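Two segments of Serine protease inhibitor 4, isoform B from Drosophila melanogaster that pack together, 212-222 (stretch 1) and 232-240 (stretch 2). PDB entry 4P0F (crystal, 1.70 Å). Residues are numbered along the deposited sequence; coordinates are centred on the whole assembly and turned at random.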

# COMPACT_ATOMS: atom_id res chain seq x y z
N ASP A 212 -19.76 -12.07 -12.00
CA ASP A 212 -20.77 -11.05 -12.07
C ASP A 212 -21.12 -10.67 -10.64
O ASP A 212 -21.38 -11.54 -9.81
N LEU A 213 -21.12 -9.37 -10.38
CA LEU A 213 -21.39 -8.83 -9.05
C LEU A 213 -22.60 -7.90 -9.11
O LEU A 213 -22.48 -6.69 -8.95
N PRO A 214 -23.79 -8.48 -9.32
CA PRO A 214 -24.97 -7.64 -9.57
C PRO A 214 -25.43 -6.80 -8.37
O PRO A 214 -26.10 -5.80 -8.61
N ALA A 215 -25.11 -7.19 -7.14
CA ALA A 215 -25.49 -6.38 -5.98
C ALA A 215 -24.56 -5.16 -5.86
O ALA A 215 -24.92 -4.16 -5.24
N LEU A 216 -23.38 -5.25 -6.46
CA LEU A 216 -22.46 -4.12 -6.59
C LEU A 216 -22.57 -3.39 -7.94
O LEU A 216 -21.85 -2.42 -8.17
N ASP A 217 -23.46 -3.86 -8.82
CA ASP A 217 -23.57 -3.36 -10.20
C ASP A 217 -22.20 -3.33 -10.86
O ASP A 217 -21.81 -2.33 -11.50
N ALA A 218 -21.48 -4.43 -10.73
CA ALA A 218 -20.13 -4.52 -11.26
C ALA A 218 -19.80 -5.93 -11.74
O ALA A 218 -20.60 -6.85 -11.61
N MET A 219 -18.62 -6.06 -12.34
CA MET A 219 -18.07 -7.36 -12.68
C MET A 219 -16.62 -7.37 -12.26
O MET A 219 -16.00 -6.31 -12.13
N ALA A 220 -16.07 -8.55 -12.03
CA ALA A 220 -14.68 -8.64 -11.62
C ALA A 220 -13.96 -9.75 -12.35
O ALA A 220 -14.57 -10.72 -12.80
N LEU A 221 -12.64 -9.59 -12.44
CA LEU A 221 -11.76 -10.51 -13.14
C LEU A 221 -10.45 -10.55 -12.37
O LEU A 221 -10.01 -9.54 -11.81
N GLU A 222 -9.86 -11.74 -12.30
CA GLU A 222 -8.54 -11.91 -11.71
C GLU A 222 -7.54 -12.39 -12.75
O GLU A 222 -7.79 -13.37 -13.45
N MET A 232 -3.92 -9.97 -10.02
CA MET A 232 -4.50 -8.64 -10.11
C MET A 232 -6.00 -8.77 -10.28
O MET A 232 -6.48 -9.28 -11.29
N LEU A 233 -6.72 -8.29 -9.28
CA LEU A 233 -8.17 -8.25 -9.30
C LEU A 233 -8.61 -6.92 -9.86
O LEU A 233 -8.15 -5.88 -9.40
N ILE A 234 -9.47 -6.96 -10.87
CA ILE A 234 -10.05 -5.76 -11.46
C ILE A 234 -11.54 -5.77 -11.17
O ILE A 234 -12.20 -6.77 -11.44
N VAL A 235 -12.06 -4.69 -10.60
CA VAL A 235 -13.50 -4.56 -10.37
C VAL A 235 -13.99 -3.39 -11.19
O VAL A 235 -13.58 -2.25 -11.00
N LEU A 236 -14.88 -3.71 -12.13
CA LEU A 236 -15.31 -2.82 -13.18
C LEU A 236 -16.80 -2.49 -13.02
O LEU A 236 -17.64 -3.38 -13.13
N PRO A 237 -17.13 -1.21 -12.76
CA PRO A 237 -18.55 -0.84 -12.74
C PRO A 237 -19.25 -1.17 -14.06
O PRO A 237 -18.59 -1.14 -15.10
N ASN A 238 -20.54 -1.47 -14.02
CA ASN A 238 -21.28 -1.78 -15.25
C ASN A 238 -21.55 -0.53 -16.08
O ASN A 238 -21.83 -0.64 -17.28
N THR A 239 -21.49 0.65 -15.46
CA THR A 239 -21.74 1.91 -16.16
C THR A 239 -20.47 2.75 -16.19
O THR A 239 -19.62 2.66 -15.32
N LYS A 240 -20.37 3.60 -17.21
CA LYS A 240 -19.17 4.39 -17.42
C LYS A 240 -18.90 5.36 -16.28
O LYS A 240 -17.75 5.67 -15.97

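Strands 218-222 and 232-237 run antiparallel, and backbone hydrogen bonds pair Met-219 with Leu-236 and Leu-221 with Ile-234. Asp-212 points away from stretch 2, but its t rotamer brings OD1 within 2.8 Å of water 1. That water also donates to Ala-218 O (2.9 Å) and accepts from Asn-238 ND2 (2.8 Å), so it ties the two stretches together. Leu-213 points toward stretch 2. In its m, t rotamer, CD1 lies 4.2 Å from Val-235 CG1. Asp-217 starts sideways, but chi1 t carries its carboxylate nearer. Its OD1 accepts a hydrogen bond from Asn-238 ND2 at 2.9 Å. Asn-238 points toward stretch 1 with chi1 m. Asp-217 OD2 accepts from water 2 at 2.7 Å, and this water also bonds Thr-239 OG1 at 3.0 Å. Ala-218 CB rests 4.1 Å from Val-235 CG1. Met-219, rotamer m, t, t, shares a sheet face with Leu-236; its CG is 3.6 Å from Asn-238 OD1. Ala-220 lies on the other face, its CB 4.1 Å from Leu-233 CD1 and 4.4 Å from Val-235 CG2. Leu-221 (t, p) returns to the face of Met-219, beside Ile-234 (m, t). Glu-222 has an off-well chi1 of -117°. Its aliphatic CG packs 4.0 Å from Leu-233 CD1.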

# COMPACT_ATOMS: atom_id res chain seq x y z
CB ASP A 212 -22.01 -11.55 -12.80
CG ASP A 212 -22.99 -10.45 -13.12
OD1 ASP A 212 -22.56 -9.31 -13.39
OD2 ASP A 212 -24.21 -10.73 -13.10
CB LEU A 213 -20.15 -8.08 -8.53
CG LEU A 213 -18.88 -8.93 -8.43
CD1 LEU A 213 -17.66 -8.03 -8.21
CD2 LEU A 213 -19.01 -9.95 -7.31
CB PRO A 214 -26.05 -8.65 -9.97
CG PRO A 214 -25.62 -9.93 -9.38
CD PRO A 214 -24.12 -9.91 -9.42
CB ALA A 215 -25.48 -7.21 -4.69
CB LEU A 216 -21.01 -4.59 -6.42
CG LEU A 216 -20.56 -5.12 -5.06
CD1 LEU A 216 -19.17 -5.71 -5.17
CD2 LEU A 216 -20.59 -4.01 -4.02
CB ASP A 217 -24.20 -1.97 -10.25
CG ASP A 217 -24.72 -1.60 -11.64
OD1 ASP A 217 -25.22 -2.50 -12.36
OD2 ASP A 217 -24.63 -0.41 -12.01
CB ALA A 218 -19.13 -4.08 -10.21
CB MET A 219 -18.22 -7.66 -14.17
CG MET A 219 -19.64 -7.64 -14.67
SD MET A 219 -19.78 -7.79 -16.47
CE MET A 219 -21.55 -7.64 -16.62
CB ALA A 220 -14.59 -8.86 -10.11
CB LEU A 221 -11.54 -10.04 -14.60
CG LEU A 221 -10.93 -11.02 -15.60
CD1 LEU A 221 -11.94 -12.08 -16.01
CD2 LEU A 221 -10.43 -10.27 -16.83
CB GLU A 222 -8.58 -12.89 -10.55
CG GLU A 222 -8.21 -12.28 -9.24
CD GLU A 222 -8.29 -13.25 -8.09
OE1 GLU A 222 -8.18 -14.48 -8.31
OE2 GLU A 222 -8.48 -12.77 -6.96
CB MET A 232 -3.92 -7.84 -11.28
CG MET A 232 -4.51 -6.43 -11.39
SD MET A 232 -3.79 -5.39 -12.69
CE MET A 232 -2.15 -5.17 -12.09
CB LEU A 233 -8.71 -8.43 -7.88
CG LEU A 233 -10.22 -8.27 -7.71
CD1 LEU A 233 -10.96 -9.46 -8.31
CD2 LEU A 233 -10.54 -8.10 -6.23
CB ILE A 234 -9.82 -5.69 -12.98
CG1 ILE A 234 -8.32 -5.78 -13.30
CG2 ILE A 234 -10.39 -4.42 -13.56
CD1 ILE A 234 -8.03 -6.19 -14.72
CB VAL A 235 -13.85 -4.37 -8.89
CG1 VAL A 235 -15.34 -4.57 -8.68
CG2 VAL A 235 -13.05 -5.35 -8.03
CB LEU A 236 -15.07 -3.48 -14.54
CG LEU A 236 -15.41 -2.68 -15.78
CD1 LEU A 236 -14.51 -1.47 -15.93
CD2 LEU A 236 -15.29 -3.60 -17.02
CB PRO A 237 -18.52 0.68 -12.51
CG PRO A 237 -17.19 0.96 -11.90
CD PRO A 237 -16.25 -0.07 -12.44
CB ASN A 238 -22.61 -2.47 -14.93
CG ASN A 238 -22.44 -3.88 -14.39
OD1 ASN A 238 -21.41 -4.52 -14.57
ND2 ASN A 238 -23.48 -4.38 -13.73
CB THR A 239 -22.86 2.73 -15.51
OG1 THR A 239 -22.47 3.09 -14.18
CG2 THR A 239 -24.17 1.96 -15.47
CB LYS A 240 -19.28 5.13 -18.75
CG LYS A 240 -19.61 4.18 -19.89
CD LYS A 240 -19.26 4.74 -21.26
CE LYS A 240 -19.28 3.65 -22.32
NZ LYS A 240 -18.32 2.54 -22.02
O HOH W 1 -23.39 -6.87 -12.43
O HOH W 2 -22.26 0.74 -12.39